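Local coordinates for AbiEi antitoxin C-terminal domain-containing protein (Mycobacterium tuberculosis, PDB 1ZEL) that is of uncharacterised function but probably binds DNA through its winged-helix part and carries a domain related to AbiEi antitoxins, at residues A81-D85 / P86-L90; D136-A139 / S140-V144; A173-G177 / L178-G182. All blocks are in the same frame, centred on the assembly; numbering follows the deposited sequence. Where two conformers were deposited one is given.

Contact 1. Residues A81-D85 / P86-L90; sequences AAISD and PYLPL. With FMT (formic acid), chain F.
D85 turns its carboxylate back onto the chain that follows it, and Y87 N bonds to D85 OD1 at 3.0 Å across one intervening residue, P86. A side-chain oxygen joined to the backbone N-H two residues on is the definition of an Asx turn, and here it carries the chain from strand 82-84 into helix 88-96. The bond is nearly straight, with an N-H...O angle of 162°, but the N-H comes down from above the carboxylate plane, 55° out of it. CG of D85 lies anti to its own nitrogen (chi1 174°), which swings the carboxylate forward beside the carbonyl carbon and into line with the Y87 N-H. The other oxygen, D85 OD2, rests 3.5 Å from L88 CG, the two side chains crossing at about a right angle, and the same OD2 forms a salt bridge with R91 one turn along the helix. Farther back, L88 CD1 meets I83 CG2 at 3.9 Å and reaches I83 CD1 at a similar distance, an apolar contact between the strand and the first turn of the helix.

P86 and Y87 pack on each other. With CG of Y87 beside the backbone nitrogen and anti to the carbonyl carbon, the ring runs under the proline, and P86 CG sits 4.1 Å above the plane of the Y87 ring, over its centre. The Y87 hydroxyl ends in a polar pocket, bonded to H112 and to a formic acid molecule, probably from the crystallisation liquor, that S108 and Q119 also hold.

The OD1 bond thus holds Y87 N, the amide of the N-cap residue, next to D85. Shared between a backbone N-H and an arginine, the D85 carboxylate has both oxygens engaged, and such surroundings would be expected to keep it ionised.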
ATOM      1  N   ALA A  81     -21.114   0.636 -14.703  1.00 18.90           N
ATOM      2  CA  ALA A  81     -21.076   2.071 -14.477  1.00 20.45           C
ATOM      3  C   ALA A  81     -19.709   2.504 -13.916  1.00 20.98           C
ATOM      4  O   ALA A  81     -19.349   3.683 -13.978  1.00 22.04           O
ATOM      5  CB  ALA A  81     -22.237   2.483 -13.511  1.00 20.56           C
ATOM      6  N   ALA A  82     -18.964   1.555 -13.335  1.00 20.65           N
ATOM      7  CA  ALA A  82     -17.720   1.880 -12.642  1.00 21.25           C
ATOM      8  C   ALA A  82     -16.826   0.668 -12.489  1.00 22.42           C
ATOM      9  O   ALA A  82     -17.239  -0.468 -12.706  1.00 22.46           O
ATOM     10  CB  ALA A  82     -18.017   2.464 -11.258  1.00 21.15           C
ATOM     11  N   ILE A  83     -15.599   0.932 -12.081  1.00 23.44           N
ATOM     12  CA  ILE A  83     -14.639  -0.110 -11.773  1.00 25.87           C
ATOM     13  C   ILE A  83     -14.413  -0.033 -10.261  1.00 27.45           C
ATOM     14  O   ILE A  83     -14.198   1.052  -9.724  1.00 28.08           O
ATOM     15  CB  ILE A  83     -13.280   0.164 -12.447  1.00 25.00           C
ATOM     16  CG1 ILE A  83     -13.428   0.205 -13.958  1.00 26.31           C
ATOM     17  CG2 ILE A  83     -12.226  -0.928 -12.042  1.00 26.87           C
ATOM     18  CD1 ILE A  83     -12.164   0.630 -14.673  1.00 24.81           C
ATOM     19  N   SER A  84     -14.449  -1.174  -9.590  1.00 27.92           N
ATOM     20  CA  SER A  84     -14.102  -1.214  -8.186  0.50 28.92           C
ATOM     21  C   SER A  84     -12.678  -1.776  -8.052  1.00 29.08           C
ATOM     22  O   SER A  84     -12.449  -2.980  -8.100  1.00 31.37           O
ATOM     23  CB  SER A  84     -15.132  -2.034  -7.405  0.50 28.92           C
ATOM     24  OG  SER A  84     -15.242  -1.553  -6.081  0.50 30.89           O
ATOM     25  N   ASP A  85     -11.705  -0.896  -7.940  1.00 28.74           N
ATOM     26  CA  ASP A  85     -10.323  -1.310  -7.806  1.00 27.05           C
ATOM     27  C   ASP A  85      -9.707  -0.076  -7.215  1.00 28.00           C
ATOM     28  O   ASP A  85      -9.732   0.972  -7.860  1.00 28.93           O
ATOM     29  CB  ASP A  85      -9.706  -1.642  -9.169  1.00 26.56           C
ATOM     30  CG  ASP A  85      -8.225  -1.950  -9.089  1.00 23.55           C
ATOM     31  OD1 ASP A  85      -7.653  -2.006  -7.970  1.00 19.21           O
ATOM     32  OD2 ASP A  85      -7.607  -2.139 -10.151  1.00 24.98           O
ATOM     33  N   PRO A  86      -9.239  -0.162  -5.958  1.00 27.53           N
ATOM     34  CA  PRO A  86      -8.680   1.015  -5.305  1.00 26.58           C
ATOM     35  C   PRO A  86      -7.241   1.303  -5.680  1.00 25.72           C
ATOM     36  O   PRO A  86      -6.730   2.335  -5.295  1.00 24.42           O
ATOM     37  CB  PRO A  86      -8.758   0.668  -3.828  1.00 26.30           C
ATOM     38  CG  PRO A  86      -8.642  -0.822  -3.792  1.00 29.13           C
ATOM     39  CD  PRO A  86      -9.314  -1.321  -5.046  1.00 28.10           C
ATOM     40  N   TYR A  87      -6.604   0.403  -6.433  1.00 24.60           N
ATOM     41  CA  TYR A  87      -5.198   0.545  -6.735  1.00 24.63           C
ATOM     42  C   TYR A  87      -4.929   0.962  -8.164  1.00 24.08           C
ATOM     43  O   TYR A  87      -3.792   0.914  -8.611  1.00 23.65           O
ATOM     44  CB  TYR A  87      -4.442  -0.747  -6.404  1.00 24.71           C
ATOM     45  CG  TYR A  87      -4.558  -1.179  -4.933  1.00 25.65           C
ATOM     46  CD1 TYR A  87      -4.377  -0.265  -3.892  1.00 25.13           C
ATOM     47  CD2 TYR A  87      -4.825  -2.492  -4.603  1.00 25.93           C
ATOM     48  CE1 TYR A  87      -4.494  -0.647  -2.555  1.00 24.14           C
ATOM     49  CE2 TYR A  87      -4.929  -2.893  -3.268  1.00 29.76           C
ATOM     50  CZ  TYR A  87      -4.760  -1.961  -2.252  1.00 24.47           C
ATOM     51  OH  TYR A  87      -4.847  -2.376  -0.939  1.00 26.93           O
ATOM     52  N   LEU A  88      -5.957   1.408  -8.880  1.00 23.25           N
ATOM     53  CA  LEU A  88      -5.755   1.775 -10.276  1.00 24.32           C
ATOM     54  C   LEU A  88      -4.699   2.871 -10.482  1.00 24.27           C
ATOM     55  O   LEU A  88      -3.952   2.812 -11.456  1.00 25.26           O
ATOM     56  CB  LEU A  88      -7.087   2.120 -10.980  1.00 23.59           C
ATOM     57  CG  LEU A  88      -7.778   0.999 -11.738  1.00 26.23           C
ATOM     58  CD1 LEU A  88      -9.143   1.445 -12.286  1.00 30.43           C
ATOM     59  CD2 LEU A  88      -6.890   0.418 -12.865  1.00 23.90           C
ATOM     60  N   PRO A  89      -4.624   3.878  -9.574  1.00 24.15           N
ATOM     61  CA  PRO A  89      -3.484   4.808  -9.688  1.00 23.02           C
ATOM     62  C   PRO A  89      -2.100   4.129  -9.732  1.00 23.00           C
ATOM     63  O   PRO A  89      -1.228   4.550 -10.499  1.00 23.27           O
ATOM     64  CB  PRO A  89      -3.609   5.676  -8.430  1.00 23.11           C
ATOM     65  CG  PRO A  89      -5.106   5.627  -8.083  1.00 23.11           C
ATOM     66  CD  PRO A  89      -5.567   4.269  -8.494  1.00 23.97           C
ATOM     67  N   LEU A  90      -1.893   3.102  -8.913  1.00 21.93           N
ATOM     68  CA  LEU A  90      -0.612   2.398  -8.895  1.00 21.55           C
ATOM     69  C   LEU A  90      -0.428   1.495 -10.106  1.00 22.85           C
ATOM     70  O   LEU A  90       0.669   1.397 -10.667  1.00 23.34           O
ATOM     71  CB  LEU A  90      -0.457   1.601  -7.600  1.00 20.75           C
ATOM     72  CG  LEU A  90      -0.304   2.481  -6.359  1.00 21.37           C
ATOM     73  CD1 LEU A  90      -0.335   1.620  -5.118  1.00 18.75           C
ATOM     74  CD2 LEU A  90       0.994   3.299  -6.419  1.00 20.37           C
TER
HETATM   75  C   FMT F 704      -6.876  -0.396   0.344  1.00 34.94           C
HETATM   76  O1  FMT F 704      -7.734  -1.217  -0.006  1.00 34.96           O
HETATM   77  O2  FMT F 704      -5.727  -0.703   0.695  1.00 34.23           O
HETATM   78  O   HOH W   1      -8.783   3.214  -8.349  1.00 32.67           O

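Contact 2. Residues D136-A139 / S140-V144; sequences DGLA and SYVSV. With FMT (formic acid), chain M.
A type I beta turn from L138 to Y141 brings the chain into strand 142-145, an outer strand of a small mixed sheet. Its defining bond runs from Y141 N to L138 O at 2.8 Å, with an N-H...O angle of 155°. The same oxygen also receives a weak second bond from V142 N at 3.1 Å, bent to 123°, so that one carbonyl takes two successive amides, the second that of the first strand residue. Y141 places its ring beside the turn: with CG anti to the carbonyl carbon (chi1 -60°), the ring turns an edge to the preceding loop, and Y141 CD1 comes within 3.4 Å of G137 O. Looser apolar contacts come from L138 CD2, which stands 4.3 Å from both Y141 CB and V142 CG2. A water accepts from S140 N at 3.0 Å and donates weakly to G137 O, bridging G137 and S140 across the turn. Before the turn, G137 N gives a short bond to a formic acid molecule, probably from the crystallisation liquor, which K70 N binds as well.

In the fold, L138 points its side chain among P89 and W93 of helix 88-96 and the loop residues P68 and V69. V142 lies against L90 of that helix and I126 of strand 124-127, while backbone bonds from Y141 and S143 to I124, and from S143 to I126, pair the new strand in parallel with 124-127.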
ATOM      1  N   ASP A 136       4.381  13.112 -10.451  1.00 30.93           N
ATOM      2  CA  ASP A 136       3.649  14.240  -9.841  1.00 31.40           C
ATOM      3  C   ASP A 136       2.132  14.049  -9.814  1.00 30.43           C
ATOM      4  O   ASP A 136       1.468  14.420  -8.833  1.00 31.18           O
ATOM      5  CB  ASP A 136       3.997  15.560 -10.538  1.00 32.06           C
ATOM      6  CG  ASP A 136       5.395  16.061 -10.186  1.00 35.73           C
ATOM      7  OD1 ASP A 136       5.855  17.031 -10.828  1.00 42.50           O
ATOM      8  OD2 ASP A 136       6.031  15.499  -9.267  1.00 40.59           O
ATOM      9  N   GLY A 137       1.593  13.465 -10.881  1.00 28.19           N
ATOM     10  CA  GLY A 137       0.164  13.165 -10.950  1.00 26.34           C
ATOM     11  C   GLY A 137      -0.340  12.288  -9.816  1.00 24.93           C
ATOM     12  O   GLY A 137      -1.535  12.275  -9.530  1.00 23.90           O
ATOM     13  N   LEU A 138       0.570  11.576  -9.147  1.00 24.26           N
ATOM     14  CA  LEU A 138       0.167  10.574  -8.148  1.00 24.26           C
ATOM     15  C   LEU A 138       0.078  11.091  -6.714  1.00 24.17           C
ATOM     16  O   LEU A 138      -0.495  10.417  -5.850  1.00 22.82           O
ATOM     17  CB  LEU A 138       1.105   9.359  -8.197  1.00 24.19           C
ATOM     18  CG  LEU A 138       0.777   8.180  -9.112  1.00 24.26           C
ATOM     19  CD1 LEU A 138       1.767   7.076  -8.823  1.00 28.01           C
ATOM     20  CD2 LEU A 138      -0.616   7.633  -8.858  1.00 23.80           C
ATOM     21  N   ALA A 139       0.630  12.278  -6.458  1.00 24.20           N
ATOM     22  CA  ALA A 139       0.703  12.808  -5.079  1.00 25.00           C
ATOM     23  C   ALA A 139      -0.653  12.852  -4.348  1.00 25.41           C
ATOM     24  O   ALA A 139      -0.724  12.576  -3.153  1.00 26.09           O
ATOM     25  CB  ALA A 139       1.361  14.187  -5.076  1.00 25.90           C
ATOM     26  N   SER A 140      -1.723  13.184  -5.074  1.00 25.79           N
ATOM     27  CA  SER A 140      -3.080  13.251  -4.518  1.00 26.43           C
ATOM     28  C   SER A 140      -3.677  11.895  -4.190  1.00 25.70           C
ATOM     29  O   SER A 140      -4.749  11.825  -3.586  1.00 27.08           O
ATOM     30  CB  SER A 140      -4.037  13.927  -5.502  1.00 26.43           C
ATOM     31  OG  SER A 140      -3.752  15.307  -5.666  1.00 32.99           O
ATOM     32  N   TYR A 141      -3.016  10.831  -4.625  1.00 24.49           N
ATOM     33  CA  TYR A 141      -3.579   9.470  -4.601  1.00 23.11           C
ATOM     34  C   TYR A 141      -2.820   8.513  -3.690  1.00 22.56           C
ATOM     35  O   TYR A 141      -3.353   7.474  -3.304  1.00 21.72           O
ATOM     36  CB  TYR A 141      -3.644   8.903  -6.046  1.00 23.34           C
ATOM     37  CG  TYR A 141      -4.526   9.750  -6.955  1.00 20.40           C
ATOM     38  CD1 TYR A 141      -3.994  10.788  -7.720  1.00 23.94           C
ATOM     39  CD2 TYR A 141      -5.891   9.532  -7.009  1.00 26.31           C
ATOM     40  CE1 TYR A 141      -4.810  11.584  -8.517  1.00 21.96           C
ATOM     41  CE2 TYR A 141      -6.710  10.308  -7.799  1.00 28.65           C
ATOM     42  CZ  TYR A 141      -6.171  11.326  -8.552  1.00 27.82           C
ATOM     43  OH  TYR A 141      -7.024  12.075  -9.320  1.00 32.47           O
ATOM     44  N   VAL A 142      -1.590   8.877  -3.342  1.00 22.39           N
ATOM     45  CA  VAL A 142      -0.679   7.997  -2.635  0.50 23.30           C
ATOM     46  C   VAL A 142       0.025   8.767  -1.504  1.00 24.16           C
ATOM     47  O   VAL A 142       0.252   9.959  -1.629  1.00 25.15           O
ATOM     48  CB  VAL A 142       0.347   7.390  -3.646  0.50 23.86           C
ATOM     49  CG1 VAL A 142       1.360   6.551  -2.961  0.50 22.18           C
ATOM     50  CG2 VAL A 142      -0.361   6.559  -4.714  0.50 23.28           C
ATOM     51  N   SER A 143       0.355   8.096  -0.405  1.00 24.74           N
ATOM     52  CA  SER A 143       1.211   8.718   0.594  1.00 25.40           C
ATOM     53  C   SER A 143       2.449   7.843   0.666  1.00 24.91           C
ATOM     54  O   SER A 143       2.343   6.620   0.653  1.00 26.14           O
ATOM     55  CB  SER A 143       0.512   8.803   1.945  1.00 25.66           C
ATOM     56  OG  SER A 143       0.331   7.514   2.465  1.00 30.28           O
ATOM     57  N   VAL A 144       3.630   8.455   0.686  1.00 23.64           N
ATOM     58  CA  VAL A 144       4.862   7.696   0.556  1.00 22.19           C
ATOM     59  C   VAL A 144       5.594   7.647   1.889  1.00 22.72           C
ATOM     60  O   VAL A 144       5.758   8.670   2.529  1.00 21.36           O
ATOM     61  CB  VAL A 144       5.802   8.310  -0.521  1.00 22.44           C
ATOM     62  CG1 VAL A 144       7.044   7.445  -0.669  1.00 22.24           C
ATOM     63  CG2 VAL A 144       5.079   8.451  -1.883  1.00 20.31           C
TER
HETATM   64  C   FMT M 716       3.005  11.941 -14.032  1.00 45.80           C
HETATM   65  O1  FMT M 716       2.452  11.171 -14.819  1.00 44.47           O
HETATM   66  O2  FMT M 716       2.479  12.413 -13.019  1.00 46.48           O
HETATM   67  O   HOH W   2      -1.615  14.655  -7.640  1.00 39.02           O

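Contact 3. Residues A173-G177 / L178-G182; sequences AWATG and LPALG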
ATOM      1  N   ALA A 173      -1.523 -13.124  -5.357  1.00 23.09           N
ATOM      2  CA  ALA A 173      -2.640 -12.153  -5.409  1.00 22.24           C
ATOM      3  C   ALA A 173      -3.215 -11.688  -4.069  1.00 21.03           C
ATOM      4  O   ALA A 173      -4.294 -11.018  -4.016  1.00 20.53           O
ATOM      5  CB  ALA A 173      -3.731 -12.718  -6.263  1.00 23.85           C
ATOM      6  N   TRP A 174      -2.508 -11.999  -2.985  1.00 20.98           N
ATOM      7  CA  TRP A 174      -2.980 -11.641  -1.637  1.00 20.50           C
ATOM      8  C   TRP A 174      -3.176 -10.123  -1.434  1.00 20.32           C
ATOM      9  O   TRP A 174      -4.032  -9.727  -0.650  1.00 20.36           O
ATOM     10  CB  TRP A 174      -2.065 -12.252  -0.554  1.00 19.93           C
ATOM     11  CG  TRP A 174      -0.731 -11.592  -0.488  1.00 19.28           C
ATOM     12  CD1 TRP A 174       0.372 -11.848  -1.264  1.00 23.16           C
ATOM     13  CD2 TRP A 174      -0.378 -10.517   0.370  1.00 20.14           C
ATOM     14  NE1 TRP A 174       1.395 -10.990  -0.923  1.00 19.95           N
ATOM     15  CE2 TRP A 174       0.955 -10.163   0.080  1.00 21.27           C
ATOM     16  CE3 TRP A 174      -1.069  -9.801   1.347  1.00 18.20           C
ATOM     17  CZ2 TRP A 174       1.610  -9.121   0.742  1.00 22.71           C
ATOM     18  CZ3 TRP A 174      -0.404  -8.784   2.031  1.00 23.51           C
ATOM     19  CH2 TRP A 174       0.923  -8.448   1.711  1.00 22.12           C
ATOM     20  N   ALA A 175      -2.387  -9.296  -2.133  1.00 20.30           N
ATOM     21  CA  ALA A 175      -2.567  -7.817  -2.126  1.00 20.84           C
ATOM     22  C   ALA A 175      -3.037  -7.329  -3.510  1.00 22.74           C
ATOM     23  O   ALA A 175      -2.611  -6.252  -4.003  1.00 22.44           O
ATOM     24  CB  ALA A 175      -1.270  -7.081  -1.686  1.00 19.05           C
ATOM     25  N   THR A 176      -3.898  -8.153  -4.126  1.00 23.87           N
ATOM     26  CA  THR A 176      -4.557  -7.917  -5.419  1.00 25.35           C
ATOM     27  C   THR A 176      -3.588  -7.872  -6.585  1.00 25.99           C
ATOM     28  O   THR A 176      -3.903  -7.295  -7.641  1.00 27.00           O
ATOM     29  CB  THR A 176      -5.383  -6.614  -5.440  1.00 25.92           C
ATOM     30  OG1 THR A 176      -4.487  -5.497  -5.580  1.00 30.46           O
ATOM     31  CG2 THR A 176      -6.222  -6.462  -4.187  1.00 25.62           C
ATOM     32  N   GLY A 177      -2.400  -8.435  -6.387  1.00 24.75           N
ATOM     33  CA  GLY A 177      -1.433  -8.517  -7.459  1.00 24.77           C
ATOM     34  C   GLY A 177      -0.297  -7.519  -7.402  1.00 24.33           C
ATOM     35  O   GLY A 177       0.609  -7.588  -8.221  1.00 24.45           O
ATOM     36  N   LEU A 178      -0.351  -6.577  -6.461  1.00 23.73           N
ATOM     37  CA  LEU A 178       0.726  -5.599  -6.330  1.00 23.02           C
ATOM     38  C   LEU A 178       1.698  -6.074  -5.271  1.00 22.37           C
ATOM     39  O   LEU A 178       1.300  -6.846  -4.410  1.00 22.71           O
ATOM     40  CB  LEU A 178       0.158  -4.238  -5.925  1.00 22.67           C
ATOM     41  CG  LEU A 178      -0.741  -3.572  -6.961  1.00 22.29           C
ATOM     42  CD1 LEU A 178      -1.355  -2.378  -6.287  1.00 28.74           C
ATOM     43  CD2 LEU A 178       0.038  -3.158  -8.213  1.00 29.17           C
ATOM     44  N   PRO A 179       2.952  -5.603  -5.327  1.00 23.05           N
ATOM     45  CA  PRO A 179       3.967  -5.863  -4.295  1.00 22.88           C
ATOM     46  C   PRO A 179       3.526  -5.171  -3.011  1.00 22.30           C
ATOM     47  O   PRO A 179       2.958  -4.075  -3.076  1.00 22.01           O
ATOM     48  CB  PRO A 179       5.218  -5.170  -4.833  1.00 23.37           C
ATOM     49  CG  PRO A 179       4.951  -4.867  -6.241  1.00 25.50           C
ATOM     50  CD  PRO A 179       3.476  -4.743  -6.406  1.00 22.57           C
ATOM     51  N   ALA A 180       3.716  -5.836  -1.865  1.00 21.63           N
ATOM     52  CA  ALA A 180       3.281  -5.301  -0.583  1.00 20.79           C
ATOM     53  C   ALA A 180       4.241  -5.757   0.510  1.00 20.45           C
ATOM     54  O   ALA A 180       4.834  -6.857   0.439  1.00 20.52           O
ATOM     55  CB  ALA A 180       1.839  -5.749  -0.265  1.00 21.69           C
ATOM     56  N   LEU A 181       4.392  -4.903   1.520  1.00 19.45           N
ATOM     57  CA  LEU A 181       5.241  -5.190   2.658  1.00 19.45           C
ATOM     58  C   LEU A 181       4.672  -6.383   3.410  1.00 20.06           C
ATOM     59  O   LEU A 181       3.443  -6.533   3.508  1.00 19.70           O
ATOM     60  CB  LEU A 181       5.268  -4.001   3.628  1.00 18.74           C
ATOM     61  CG  LEU A 181       5.943  -2.710   3.152  1.00 20.02           C
ATOM     62  CD1 LEU A 181       6.074  -1.738   4.334  1.00 20.25           C
ATOM     63  CD2 LEU A 181       7.282  -2.971   2.460  1.00 16.50           C
ATOM     64  N   GLY A 182       5.561  -7.217   3.923  1.00 19.47           N
ATOM     65  CA  GLY A 182       5.153  -8.281   4.809  1.00 19.84           C
ATOM     66  C   GLY A 182       5.012  -7.763   6.236  1.00 21.34           C
ATOM     67  O   GLY A 182       5.187  -6.569   6.492  1.00 20.04           O
TER
HETATM   68  O   HOH W   3      -0.519  -9.284  -4.409  1.00 22.47           O
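The carbonyl oxygen A175 O receives two donors from the residues that follow it. T176 OG1 gives the shorter bond, 2.6 Å to A175 O, approaching well off the C=O direction at 104° and tilted 26° from the carbonyl plane; this hydroxyl is bonded to R91 as well. L178 N adds a weak but straight bond at 3.4 Å to A175 O and so closes a type I' turn. T176 and G177 hold its two corners with positive phi, and G177 has backbone angles that a side chain would bring into collision with the carbonyl oxygen before it. One water stitches the inside of the bend, accepting from A175 N and G177 N and donating to L178 O at 3.0 Å.

Beyond the turn the chain returns alongside W174. Its CG takes the crowded position between the backbone N and the carbonyl carbon (chi1 71°), which folds the indole over its neighbour, with A175 CB 3.9 Å above the ring plane and over its centre. A180 CB meets the six-membered ring obliquely, 3.5 Å from W174 CH2, and touches A175 CB at 3.7 Å. L181 O lies at the ring edge, 3.6 Å from W174 CH2, buried and without a hydrogen-bond partner in the model.

These are two overlapping beta turns, a type I from A173 to T176 running into the type I', followed by an extended run that bonds to L104 of strand 103-104 and stops at G182, the N-cap of helix 183-192.

In the fold
From the N terminus, contact 1 comes first, turning strand 82-84, which pairs with strand 3-5, into helix 88-96. Contact 2 then ends the loop after strand 124-127 and opens strand 142-145; contact 3 follows helix 161-166 and delivers the chain to helix 183-192. All three are local bends in series, and none nests within or crosses another. Contact 1 nevertheless lies between the others in space: P89 and L90 pack on L138, Y141 and V142, whereas Y87 packs on T176 and L178. Contacts 2 and 3 do not touch, their nearest atoms being about 9 Å apart, so among the three it is contact 1, at the start of helix 88-96, that touches both.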